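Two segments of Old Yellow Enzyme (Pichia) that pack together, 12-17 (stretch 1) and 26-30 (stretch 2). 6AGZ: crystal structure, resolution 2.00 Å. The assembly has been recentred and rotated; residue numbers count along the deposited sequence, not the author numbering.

Stretch 1 12-17: TNLFKP
Stretch 2 (26-30) KNRLV

How do the two backbones lie against each other? They run in opposite directions: CA of Pro 17 is 4.4 Å from CA of Lys 26, CA of Phe 15 is 4.3 Å from CA of Asn 27, and CA of Leu 14 is 4.9 Å from CA of Arg 28. Stretch 1 makes a 3-10 turn at Asn 13 (phi/psi -63/-17) and Leu 14 (-59/-29), with Lys 16 N hydrogen-bonded to Asn 13 O at 3.0 Å, then passes through Phe 15 (-119/34) and extends through Lys 16 (-103/129) and Pro 17 (-60/156).

What do Lys 26 and Asn 27 offer? Lys 26 (-73/-25), all t, directs CA-to-CB away and contributes its carbonyl: its O receives a CA-H...O contact from Pro 17 CA at 3.6 Å. Asn 27 (-142/-179; chi1 p, chi2 50°) puts CB 3.7 Å from CD1 of Phe 15, whose chi1 is m, and Asn 27 OD1 accepts a hydrogen bond from Leu 29 N at 3.1 Å.

Why does Arg 28 dominate the contact? Arg 28 N (phi/psi -118/20) donates a hydrogen bond to Leu 14 O at 2.8 Å, nearly straight at 173°. Its CA-to-CB bond points toward stretch 1, and the side chain, with chi1 m and chi2 and chi3 t, reaches successive carbonyls: Arg 28 NE donates to Lys 16 O at 2.9 Å and Arg 28 NH2 to Pro 17 O at 3.1 Å. Both acceptors lie near the guanidinium plane, where its N-H bonds point, while Asn 13 CG lies over one face. Lys 16 NZ, 3.2 Å from Arg 28 NH2, is a like-charged neighbour rather than a partner.

How does the contact finish? Leu 29 (-90/129; chi1 t, chi2 p) begins a strand and its CA-to-CB bond points toward stretch 1, its CB 4.0 Å from CD1 of Leu 14 (also t, p) in an apolar contact. Val 30 (-122/139; chi1 t) continues the strand without touching stretch 1.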

# COMPACT_ATOMS: atom_id res chain seq x y z
N THR A 12 15.98 -26.27 2.28
CA THR A 12 15.30 -25.01 2.52
C THR A 12 13.94 -25.23 3.17
O THR A 12 13.50 -26.36 3.40
CB THR A 12 15.16 -24.23 1.22
OG1 THR A 12 14.23 -24.90 0.36
CG2 THR A 12 16.51 -24.12 0.52
N ASN A 13 13.26 -24.12 3.45
CA ASN A 13 11.89 -24.16 3.96
C ASN A 13 10.93 -24.78 2.96
O ASN A 13 9.82 -25.17 3.35
CB ASN A 13 11.41 -22.76 4.33
CG ASN A 13 11.86 -22.33 5.71
OD1 ASN A 13 12.62 -23.03 6.38
ND2 ASN A 13 11.40 -21.16 6.14
N LEU A 14 11.31 -24.87 1.68
CA LEU A 14 10.42 -25.42 0.67
C LEU A 14 10.00 -26.84 1.00
O LEU A 14 8.90 -27.27 0.62
CB LEU A 14 11.08 -25.37 -0.70
CG LEU A 14 10.17 -25.75 -1.88
CD1 LEU A 14 9.08 -24.70 -2.05
CD2 LEU A 14 10.96 -25.92 -3.17
N PHE A 15 10.84 -27.59 1.72
CA PHE A 15 10.50 -28.94 2.15
C PHE A 15 10.50 -29.05 3.67
O PHE A 15 10.86 -30.08 4.24
CB PHE A 15 11.45 -29.96 1.53
CG PHE A 15 11.22 -30.15 0.06
CD1 PHE A 15 10.20 -30.98 -0.38
CD2 PHE A 15 11.99 -29.48 -0.87
CE1 PHE A 15 9.97 -31.15 -1.73
CE2 PHE A 15 11.76 -29.65 -2.22
CZ PHE A 15 10.75 -30.48 -2.65
N LYS A 16 10.09 -27.98 4.33
CA LYS A 16 9.82 -27.96 5.76
C LYS A 16 8.32 -27.99 5.97
O LYS A 16 7.60 -27.19 5.36
CB LYS A 16 10.42 -26.71 6.41
CG LYS A 16 10.25 -26.63 7.92
CD LYS A 16 10.90 -25.38 8.49
CE LYS A 16 10.69 -25.28 9.99
NZ LYS A 16 9.54 -24.39 10.34
N PRO A 17 7.81 -28.90 6.80
CA PRO A 17 6.35 -29.00 6.98
C PRO A 17 5.77 -27.70 7.51
O PRO A 17 6.45 -26.88 8.14
CB PRO A 17 6.20 -30.14 8.00
CG PRO A 17 7.47 -30.92 7.90
CD PRO A 17 8.53 -29.92 7.58
N LYS A 26 3.27 -31.47 4.17
CA LYS A 26 4.61 -32.01 4.32
C LYS A 26 5.67 -31.09 3.71
O LYS A 26 6.83 -31.13 4.14
CB LYS A 26 4.69 -33.40 3.68
CG LYS A 26 5.97 -34.16 3.96
CD LYS A 26 5.92 -35.56 3.34
CE LYS A 26 7.23 -36.30 3.55
NZ LYS A 26 7.19 -37.67 2.95
N ASN A 27 5.29 -30.27 2.73
CA ASN A 27 6.20 -29.30 2.14
C ASN A 27 5.44 -28.01 1.86
O ASN A 27 4.24 -27.90 2.15
CB ASN A 27 6.86 -29.86 0.87
CG ASN A 27 5.86 -30.22 -0.22
OD1 ASN A 27 4.98 -29.43 -0.58
ND2 ASN A 27 5.98 -31.43 -0.75
N ARG A 28 6.15 -27.04 1.29
CA ARG A 28 5.57 -25.74 0.97
C ARG A 28 5.59 -25.46 -0.53
O ARG A 28 5.49 -24.30 -0.95
CB ARG A 28 6.28 -24.64 1.75
CG ARG A 28 6.44 -25.01 3.22
CD ARG A 28 7.01 -23.90 4.08
NE ARG A 28 7.21 -24.36 5.45
CZ ARG A 28 7.64 -23.60 6.45
NH1 ARG A 28 7.91 -22.32 6.24
NH2 ARG A 28 7.79 -24.12 7.66
N LEU A 29 5.73 -26.51 -1.34
CA LEU A 29 5.61 -26.40 -2.79
C LEU A 29 4.16 -26.64 -3.17
O LEU A 29 3.55 -27.63 -2.76
CB LEU A 29 6.52 -27.43 -3.48
CG LEU A 29 6.36 -27.61 -4.99
CD1 LEU A 29 6.84 -26.38 -5.74
CD2 LEU A 29 7.09 -28.85 -5.45
N VAL A 30 3.60 -25.72 -3.97
CA VAL A 30 2.19 -25.73 -4.31
C VAL A 30 2.03 -25.81 -5.82
O VAL A 30 2.77 -25.16 -6.56
CB VAL A 30 1.47 -24.48 -3.75
CG1 VAL A 30 -0.01 -24.50 -4.11
CG2 VAL A 30 1.65 -24.39 -2.25